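Long-range contacts in polar amino acid ABC uptake transporter substrate binding protein (Streptococcus thermophilus LMG 18311, PDB 3HV1), which probably captures a polar amino acid outside the cell and delivers it to the membrane part of an ABC importer: residues Lys11-Tyr17 against Arg216-Leu222; Glu102-Val106 against Val251-Val256. The contacts are given in a common frame with arbitrary orientation. Residue numbers count along the deposited sequence, not the author numbering.

Contact 1: Lys11-Tyr17 against Arg216-Leu222; sequences KDQWQTY and RKVDKTL
Two helix N-termini of the first lobe of a type II periplasmic-binding fold meet here, and the aspartate ahead of each helix reaches across to the other segment. Lys11 and Asp12 are extended, and Gln13 is the N-cap residue of helix 14-20; Arg216-Asp219 forms a type I turn, and Asp219, centre of an inverse gamma turn, is the N-cap residue of helix 220-236. Asp12 CA lies 4.4 Å from Asp219 CA, and Trp14 CA 5.7 Å from Leu222 CA. Asp12, chi1 t, splits its carboxylate: OD1 closes an Asx turn with Trp14 N (3.1 Å), while OD2 accepts from Thr221 N (3.2 Å) and Thr221 OG1 (2.6 Å; chi1 m). In return Asp219, chi1 -93°, takes Gln13 N on OD1 (2.9 Å) and the hydroxyl of Tyr17, chi1 m, on OD2 (OH-OD2 2.8 Å). Arg216 (m-t-m) makes a long salt bridge within its own segment, NH2 to Asp219 OD2 (3.7 Å); its NE and Gln13 NE2 donate to one water (both 2.9 Å), and its guanidinium also meets Asp82 and the carbonyls of Leu76 and Ile81. Leu222 (t, p) puts CD1 at the ring edge of Trp14 (chi1 t; CZ3-CD1 3.8 Å) and CD2 beside Tyr17 CE2 (3.9 Å). A second water donates to Asp219 OD1 (2.8 Å) and, weakly, Asp12 OD1 (2.7 Å), and accepts from Leu222 N (2.8 Å).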
ATOM      1  N   LYS A  11      17.079 -18.754   8.004  1.00 42.62           N
ATOM      2  CA  LYS A  11      17.042 -18.627   6.556  1.00 41.18           C
ATOM      3  C   LYS A  11      15.695 -18.781   5.874  1.00 37.93           C
ATOM      4  O   LYS A  11      14.677 -19.068   6.505  1.00 35.73           O
ATOM      5  CB  LYS A  11      18.042 -19.594   5.926  1.00 45.60           C
ATOM      6  CG  LYS A  11      17.964 -21.016   6.450  1.00 48.89           C
ATOM      7  CD  LYS A  11      18.863 -21.938   5.635  1.00 52.75           C
ATOM      8  CE  LYS A  11      18.440 -21.961   4.165  1.00 54.92           C
ATOM      9  NZ  LYS A  11      19.324 -22.816   3.316  1.00 55.23           N
ATOM     10  N   ASP A  12      15.719 -18.564   4.565  1.00 35.71           N
ATOM     11  CA  ASP A  12      14.544 -18.659   3.716  1.00 34.42           C
ATOM     12  C   ASP A  12      14.189 -20.134   3.570  1.00 34.35           C
ATOM     13  O   ASP A  12      14.866 -20.878   2.861  1.00 34.35           O
ATOM     14  CB  ASP A  12      14.859 -18.059   2.349  1.00 33.58           C
ATOM     15  CG  ASP A  12      13.641 -17.955   1.461  1.00 34.61           C
ATOM     16  OD1 ASP A  12      12.892 -18.951   1.355  1.00 33.26           O
ATOM     17  OD2 ASP A  12      13.440 -16.879   0.859  1.00 34.49           O
ATOM     18  N   GLN A  13      13.116 -20.550   4.231  1.00 32.08           N
ATOM     19  CA  GLN A  13      12.711 -21.947   4.197  1.00 31.94           C
ATOM     20  C   GLN A  13      11.659 -22.342   3.172  1.00 30.12           C
ATOM     21  O   GLN A  13      11.035 -23.391   3.318  1.00 30.93           O
ATOM     22  CB  GLN A  13      12.218 -22.379   5.576  1.00 32.41           C
ATOM     23  CG  GLN A  13      13.243 -22.300   6.683  1.00 33.07           C
ATOM     24  CD  GLN A  13      12.737 -22.942   7.953  1.00 32.47           C
ATOM     25  OE1 GLN A  13      12.667 -24.162   8.055  1.00 34.04           O
ATOM     26  NE2 GLN A  13      12.358 -22.122   8.922  1.00 31.58           N
ATOM     27  N   TRP A  14      11.446 -21.541   2.134  1.00 30.97           N
ATOM     28  CA  TRP A  14      10.428 -21.921   1.158  1.00 30.32           C
ATOM     29  C   TRP A  14      10.683 -23.339   0.661  1.00 31.38           C
ATOM     30  O   TRP A  14       9.751 -24.122   0.478  1.00 29.70           O
ATOM     31  CB  TRP A  14      10.382 -20.947  -0.024  1.00 29.37           C
ATOM     32  CG  TRP A  14       9.310 -21.311  -1.017  1.00 28.30           C
ATOM     33  CD1 TRP A  14       9.493 -21.759  -2.293  1.00 28.27           C
ATOM     34  CD2 TRP A  14       7.891 -21.315  -0.790  1.00 28.35           C
ATOM     35  NE1 TRP A  14       8.284 -22.043  -2.874  1.00 28.12           N
ATOM     36  CE2 TRP A  14       7.281 -21.783  -1.978  1.00 27.73           C
ATOM     37  CE3 TRP A  14       7.077 -20.975   0.301  1.00 25.69           C
ATOM     38  CZ2 TRP A  14       5.890 -21.919  -2.108  1.00 25.46           C
ATOM     39  CZ3 TRP A  14       5.690 -21.109   0.173  1.00 24.29           C
ATOM     40  CH2 TRP A  14       5.115 -21.579  -1.025  1.00 24.70           C
ATOM     41  N   GLN A  15      11.954 -23.669   0.455  1.00 33.95           N
ATOM     42  CA  GLN A  15      12.337 -24.999  -0.004  1.00 34.88           C
ATOM     43  C   GLN A  15      11.899 -26.084   0.965  1.00 32.41           C
ATOM     44  O   GLN A  15      11.469 -27.160   0.556  1.00 33.09           O
ATOM     45  CB  GLN A  15      13.851 -25.069  -0.193  1.00 40.38           C
ATOM     46  CG  GLN A  15      14.291 -24.733  -1.596  1.00 47.08           C
ATOM     47  CD  GLN A  15      13.936 -25.836  -2.569  1.00 51.47           C
ATOM     48  OE1 GLN A  15      14.476 -26.942  -2.490  1.00 54.76           O
ATOM     49  NE2 GLN A  15      13.016 -25.549  -3.485  1.00 53.91           N
ATOM     50  N   THR A  16      12.011 -25.794   2.254  1.00 31.17           N
ATOM     51  CA  THR A  16      11.623 -26.749   3.277  1.00 30.09           C
ATOM     52  C   THR A  16      10.103 -26.887   3.351  1.00 28.23           C
ATOM     53  O   THR A  16       9.579 -28.000   3.378  1.00 27.58           O
ATOM     54  CB  THR A  16      12.192 -26.332   4.648  1.00 31.22           C
ATOM     55  OG1 THR A  16      13.622 -26.436   4.612  1.00 34.27           O
ATOM     56  CG2 THR A  16      11.656 -27.216   5.753  1.00 32.24           C
ATOM     57  N   TYR A  17       9.394 -25.764   3.361  1.00 27.54           N
ATOM     58  CA  TYR A  17       7.937 -25.808   3.427  1.00 27.81           C
ATOM     59  C   TYR A  17       7.349 -26.647   2.299  1.00 26.85           C
ATOM     60  O   TYR A  17       6.475 -27.470   2.527  1.00 28.51           O
ATOM     61  CB  TYR A  17       7.344 -24.398   3.369  1.00 26.66           C
ATOM     62  CG  TYR A  17       7.843 -23.467   4.448  1.00 26.38           C
ATOM     63  CD1 TYR A  17       7.886 -23.866   5.784  1.00 27.16           C
ATOM     64  CD2 TYR A  17       8.253 -22.175   4.135  1.00 28.03           C
ATOM     65  CE1 TYR A  17       8.332 -22.989   6.785  1.00 26.68           C
ATOM     66  CE2 TYR A  17       8.696 -21.300   5.119  1.00 27.48           C
ATOM     67  CZ  TYR A  17       8.732 -21.710   6.438  1.00 25.37           C
ATOM     68  OH  TYR A  17       9.162 -20.827   7.402  1.00 27.02           O
ATOM     69  N   ARG A 216       8.827 -14.413   9.418  1.00 24.82           N
ATOM     70  CA  ARG A 216      10.187 -14.006   9.749  1.00 26.19           C
ATOM     71  C   ARG A 216      10.723 -13.191   8.570  1.00 27.43           C
ATOM     72  O   ARG A 216      10.416 -13.484   7.415  1.00 26.91           O
ATOM     73  CB  ARG A 216      11.061 -15.235  10.020  1.00 24.66           C
ATOM     74  CG  ARG A 216      10.839 -15.834  11.417  1.00 27.37           C
ATOM     75  CD  ARG A 216      11.701 -17.065  11.649  1.00 25.86           C
ATOM     76  NE  ARG A 216      11.300 -18.186  10.807  1.00 25.33           N
ATOM     77  CZ  ARG A 216      10.300 -19.018  11.085  1.00 23.02           C
ATOM     78  NH1 ARG A 216       9.587 -18.869  12.194  1.00 22.98           N
ATOM     79  NH2 ARG A 216      10.012 -20.001  10.246  1.00 23.44           N
ATOM     80  N   LYS A 217      11.507 -12.157   8.860  1.00 28.30           N
ATOM     81  CA  LYS A 217      12.048 -11.304   7.804  1.00 29.81           C
ATOM     82  C   LYS A 217      12.858 -12.053   6.753  1.00 30.62           C
ATOM     83  O   LYS A 217      12.915 -11.636   5.594  1.00 29.55           O
ATOM     84  CB  LYS A 217      12.909 -10.195   8.417  1.00 31.37           C
ATOM     85  CG  LYS A 217      12.138  -9.233   9.288  1.00 35.31           C
ATOM     86  CD  LYS A 217      13.022  -8.093   9.758  1.00 36.92           C
ATOM     87  CE  LYS A 217      12.190  -6.940  10.253  1.00 38.62           C
ATOM     88  NZ  LYS A 217      11.348  -6.387   9.152  1.00 39.63           N
ATOM     89  N   VAL A 218      13.487 -13.157   7.158  1.00 30.45           N
ATOM     90  CA  VAL A 218      14.297 -13.962   6.245  1.00 30.05           C
ATOM     91  C   VAL A 218      13.463 -14.743   5.226  1.00 29.64           C
ATOM     92  O   VAL A 218      13.957 -15.102   4.160  1.00 30.29           O
ATOM     93  CB  VAL A 218      15.174 -14.975   7.019  1.00 30.76           C
ATOM     94  CG1 VAL A 218      16.238 -14.238   7.816  1.00 32.91           C
ATOM     95  CG2 VAL A 218      14.300 -15.823   7.952  1.00 27.38           C
ATOM     96  N   ASP A 219      12.202 -15.004   5.556  1.00 30.63           N
ATOM     97  CA  ASP A 219      11.315 -15.752   4.663  1.00 28.65           C
ATOM     98  C   ASP A 219      10.717 -14.904   3.543  1.00 30.05           C
ATOM     99  O   ASP A 219       9.499 -14.884   3.342  1.00 28.72           O
ATOM    100  CB  ASP A 219      10.183 -16.406   5.460  1.00 27.66           C
ATOM    101  CG  ASP A 219      10.507 -17.825   5.875  1.00 27.79           C
ATOM    102  OD1 ASP A 219      11.140 -18.539   5.075  1.00 29.12           O
ATOM    103  OD2 ASP A 219      10.106 -18.236   6.985  1.00 27.57           O
ATOM    104  N   LYS A 220      11.586 -14.227   2.802  1.00 30.67           N
ATOM    105  CA  LYS A 220      11.182 -13.370   1.698  1.00 30.79           C
ATOM    106  C   LYS A 220      10.334 -14.082   0.651  1.00 30.05           C
ATOM    107  O   LYS A 220       9.365 -13.515   0.138  1.00 29.95           O
ATOM    108  CB  LYS A 220      12.423 -12.792   1.019  1.00 33.77           C
ATOM    109  CG  LYS A 220      13.309 -11.980   1.945  1.00 37.71           C
ATOM    110  CD  LYS A 220      12.550 -10.811   2.548  1.00 42.85           C
ATOM    111  CE  LYS A 220      13.483  -9.896   3.316  1.00 45.31           C
ATOM    112  NZ  LYS A 220      14.511  -9.304   2.417  1.00 47.77           N
ATOM    113  N   THR A 221      10.704 -15.318   0.324  1.00 27.91           N
ATOM    114  CA  THR A 221       9.987 -16.083  -0.687  1.00 26.29           C
ATOM    115  C   THR A 221       8.590 -16.468  -0.238  1.00 24.95           C
ATOM    116  O   THR A 221       7.645 -16.430  -1.024  1.00 22.16           O
ATOM    117  CB  THR A 221      10.749 -17.364  -1.058  1.00 26.87           C
ATOM    118  OG1 THR A 221      12.107 -17.034  -1.378  1.00 29.44           O
ATOM    119  CG2 THR A 221      10.103 -18.033  -2.265  1.00 28.13           C
ATOM    120  N   LEU A 222       8.469 -16.849   1.028  1.00 23.78           N
ATOM    121  CA  LEU A 222       7.182 -17.239   1.582  1.00 22.84           C
ATOM    122  C   LEU A 222       6.199 -16.078   1.467  1.00 22.63           C
ATOM    123  O   LEU A 222       5.045 -16.270   1.099  1.00 23.56           O
ATOM    124  CB  LEU A 222       7.350 -17.634   3.045  1.00 21.37           C
ATOM    125  CG  LEU A 222       6.079 -17.855   3.850  1.00 21.61           C
ATOM    126  CD1 LEU A 222       5.276 -19.032   3.298  1.00 21.11           C
ATOM    127  CD2 LEU A 222       6.472 -18.096   5.292  1.00 20.08           C
TER
HETATM  128  O   HOH W   1      12.608 -19.259   8.482  1.00 26.14           O
HETATM  129  O   HOH W   2      10.567 -18.010   2.430  1.00 21.80           O

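Contact 2: Glu102-Val106 against Val251-Val256; sequences EPYMV and VATDQV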
ATOM      1  N   GLU A 102       1.147  -8.287   1.618  1.00 19.37           N
ATOM      2  CA  GLU A 102       0.299  -7.155   1.279  1.00 22.99           C
ATOM      3  C   GLU A 102      -0.971  -7.374   2.103  1.00 20.10           C
ATOM      4  O   GLU A 102      -1.233  -8.492   2.550  1.00 20.37           O
ATOM      5  CB  GLU A 102      -0.045  -7.193  -0.212  1.00 24.93           C
ATOM      6  CG  GLU A 102       1.146  -6.987  -1.118  1.00 31.87           C
ATOM      7  CD  GLU A 102       1.893  -5.716  -0.787  1.00 39.08           C
ATOM      8  OE1 GLU A 102       1.223  -4.672  -0.618  1.00 40.39           O
ATOM      9  OE2 GLU A 102       3.144  -5.755  -0.697  1.00 43.15           O
ATOM     10  N   PRO A 103      -1.765  -6.314   2.339  1.00 20.53           N
ATOM     11  CA  PRO A 103      -2.993  -6.497   3.126  1.00 18.80           C
ATOM     12  C   PRO A 103      -4.064  -7.227   2.324  1.00 19.07           C
ATOM     13  O   PRO A 103      -4.209  -6.978   1.131  1.00 21.25           O
ATOM     14  CB  PRO A 103      -3.397  -5.066   3.467  1.00 20.37           C
ATOM     15  CG  PRO A 103      -2.900  -4.286   2.264  1.00 20.93           C
ATOM     16  CD  PRO A 103      -1.527  -4.885   2.052  1.00 20.30           C
ATOM     17  N   TYR A 104      -4.809  -8.133   2.960  1.00 19.04           N
ATOM     18  CA  TYR A 104      -5.850  -8.861   2.233  1.00 16.44           C
ATOM     19  C   TYR A 104      -7.271  -8.347   2.530  1.00 17.55           C
ATOM     20  O   TYR A 104      -8.228  -8.685   1.829  1.00 18.56           O
ATOM     21  CB  TYR A 104      -5.742 -10.378   2.504  1.00 15.37           C
ATOM     22  CG  TYR A 104      -5.753 -10.777   3.966  1.00 14.07           C
ATOM     23  CD1 TYR A 104      -6.950 -11.047   4.624  1.00 15.67           C
ATOM     24  CD2 TYR A 104      -4.562 -10.846   4.702  1.00 15.13           C
ATOM     25  CE1 TYR A 104      -6.970 -11.373   5.993  1.00 14.76           C
ATOM     26  CE2 TYR A 104      -4.572 -11.168   6.063  1.00 13.53           C
ATOM     27  CZ  TYR A 104      -5.781 -11.429   6.698  1.00 15.52           C
ATOM     28  OH  TYR A 104      -5.798 -11.728   8.039  1.00 16.42           O
HETATM   29  N   MSE A 105      -7.411  -7.529   3.567  1.00 17.13           N
HETATM   30  CA  MSE A 105      -8.713  -6.959   3.889  1.00 17.88           C
HETATM   31  C   MSE A 105      -8.608  -5.811   4.879  1.00 18.31           C
HETATM   32  O   MSE A 105      -7.660  -5.731   5.664  1.00 18.59           O
HETATM   33  CB  MSE A 105      -9.682  -8.038   4.411  1.00 22.24           C
HETATM   34  CG  MSE A 105      -9.864  -8.113   5.938  1.00 26.48           C
HETATM   35 SE   MSE A 105     -11.415  -9.104   6.535  1.00 37.11          SE
HETATM   36  CE  MSE A 105     -12.726  -7.684   6.505  1.00 27.64           C
ATOM     37  N   VAL A 106      -9.579  -4.906   4.819  1.00 17.02           N
ATOM     38  CA  VAL A 106      -9.586  -3.769   5.715  1.00 20.16           C
ATOM     39  C   VAL A 106     -10.692  -3.866   6.735  1.00 20.95           C
ATOM     40  O   VAL A 106     -11.836  -4.162   6.406  1.00 21.75           O
ATOM     41  CB  VAL A 106      -9.752  -2.432   4.955  1.00 22.06           C
ATOM     42  CG1 VAL A 106      -9.883  -1.284   5.951  1.00 22.21           C
ATOM     43  CG2 VAL A 106      -8.567  -2.202   4.050  1.00 23.02           C
ATOM     44  N   VAL A 251     -14.397  -8.726   0.485  1.00 15.65           N
ATOM     45  CA  VAL A 251     -13.531  -7.831   1.258  1.00 17.41           C
ATOM     46  C   VAL A 251     -12.126  -7.637   0.690  1.00 14.23           C
ATOM     47  O   VAL A 251     -11.288  -6.997   1.305  1.00 16.29           O
ATOM     48  CB  VAL A 251     -13.394  -8.331   2.710  1.00 17.09           C
ATOM     49  CG1 VAL A 251     -14.774  -8.498   3.323  1.00 17.50           C
ATOM     50  CG2 VAL A 251     -12.622  -9.647   2.743  1.00 18.54           C
ATOM     51  N   ALA A 252     -11.875  -8.174  -0.493  1.00 16.31           N
ATOM     52  CA  ALA A 252     -10.556  -8.066  -1.100  1.00 16.95           C
ATOM     53  C   ALA A 252     -10.051  -6.638  -1.247  1.00 19.99           C
ATOM     54  O   ALA A 252     -10.788  -5.749  -1.667  1.00 20.19           O
ATOM     55  CB  ALA A 252     -10.559  -8.747  -2.463  1.00 16.94           C
ATOM     56  N   THR A 253      -8.788  -6.429  -0.889  1.00 19.37           N
ATOM     57  CA  THR A 253      -8.156  -5.128  -1.021  1.00 20.01           C
ATOM     58  C   THR A 253      -7.739  -5.008  -2.481  1.00 20.92           C
ATOM     59  O   THR A 253      -7.717  -5.998  -3.203  1.00 20.88           O
ATOM     60  CB  THR A 253      -6.880  -5.028  -0.177  1.00 20.75           C
ATOM     61  OG1 THR A 253      -6.019  -6.122  -0.513  1.00 19.91           O
ATOM     62  CG2 THR A 253      -7.202  -5.063   1.325  1.00 17.72           C
ATOM     63  N   ASP A 254      -7.400  -3.801  -2.913  1.00 21.44           N
ATOM     64  CA  ASP A 254      -6.960  -3.622  -4.284  1.00 23.62           C
ATOM     65  C   ASP A 254      -5.717  -4.474  -4.570  1.00 23.18           C
ATOM     66  O   ASP A 254      -5.549  -4.971  -5.678  1.00 24.28           O
ATOM     67  CB  ASP A 254      -6.680  -2.144  -4.561  1.00 26.74           C
ATOM     68  CG  ASP A 254      -7.953  -1.323  -4.649  1.00 30.53           C
ATOM     69  OD1 ASP A 254      -8.996  -1.886  -5.049  1.00 35.13           O
ATOM     70  OD2 ASP A 254      -7.912  -0.118  -4.339  1.00 34.44           O
ATOM     71  N   GLN A 255      -4.855  -4.657  -3.571  1.00 23.82           N
ATOM     72  CA  GLN A 255      -3.658  -5.474  -3.767  1.00 22.56           C
ATOM     73  C   GLN A 255      -4.026  -6.917  -4.119  1.00 23.19           C
ATOM     74  O   GLN A 255      -3.447  -7.509  -5.039  1.00 22.29           O
ATOM     75  CB  GLN A 255      -2.766  -5.453  -2.519  1.00 25.02           C
ATOM     76  CG  GLN A 255      -2.080  -4.111  -2.286  1.00 25.53           C
ATOM     77  CD  GLN A 255      -2.808  -3.249  -1.288  1.00 25.88           C
ATOM     78  OE1 GLN A 255      -4.036  -3.290  -1.187  1.00 25.77           O
ATOM     79  NE2 GLN A 255      -2.056  -2.446  -0.547  1.00 24.15           N
ATOM     80  N   VAL A 256      -4.984  -7.483  -3.386  1.00 19.10           N
ATOM     81  CA  VAL A 256      -5.429  -8.850  -3.648  1.00 18.65           C
ATOM     82  C   VAL A 256      -5.998  -8.928  -5.065  1.00 20.49           C
ATOM     83  O   VAL A 256      -5.881  -9.957  -5.732  1.00 18.56           O
ATOM     84  CB  VAL A 256      -6.515  -9.289  -2.626  1.00 17.55           C
ATOM     85  CG1 VAL A 256      -7.269 -10.506  -3.129  1.00 16.37           C
ATOM     86  CG2 VAL A 256      -5.859  -9.604  -1.297  1.00 16.90           C
TER
HETATM   87  O   HOH W   3     -11.370  -4.728   2.720  1.00 21.38           O
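Polar links between Glu102-Val106 and Val251-Val256 are few. The hydroxyl of Thr253 donates to the carbonyl of Pro103 (OG1-O 2.6 Å) and accepts a weak bond from Val256 N (3.3 Å to OG1), so it ties residues 254-256, helical in phi/psi but without the regular bonds, to the neighbouring backbone. Further along, one water joins the segments by accepting from Val106 N (2.8 Å) and donating to Val251 O (2.7 Å).

Van der Waals contacts fill in around these bonds. Thr253 CG2 rests on the backbone, 3.3 Å from Met105 N, and at the other end Pro103 CG approaches Gln255 NE2 at 3.5 Å. Two pairs are apolar: Met105, a selenomethionine, sets CB 3.7 Å from Val251 CG2, and Tyr104 CB lies 3.9 Å from Val256 CG2.

The C-terminal tail that follows helix 238-247 is thus laid along the start of strand 105-114. Strand 209-215 pairs with that strand through Phe211, helix 220-236 receives Val256 on Phe230 and Tyr234, and Tyr104 and Val251 pack on helix 46-56.

In the fold
The four segments alternate along the chain, so contacts 1 and 2 interlock N-terminal, middle and C-terminal parts of the sequence. Their centres are 22 Å apart and their nearest atoms about 9 Å, without touching. Two elements connect them: strand 209-215 pairs with 105-114 at contact 2 and runs directly into Arg216 of contact 1, while helix 220-236 starts in contact 1 and offers Phe230 and Tyr234 to contact 2. The centre of contact 1 is peripheral, 24 Å from the chain centre; that of contact 2 is nearer, at 10 Å. Relatives bind their ligand in the cleft between two lobes, and strand 105-114 probably continues toward the second lobe as a hinge strand.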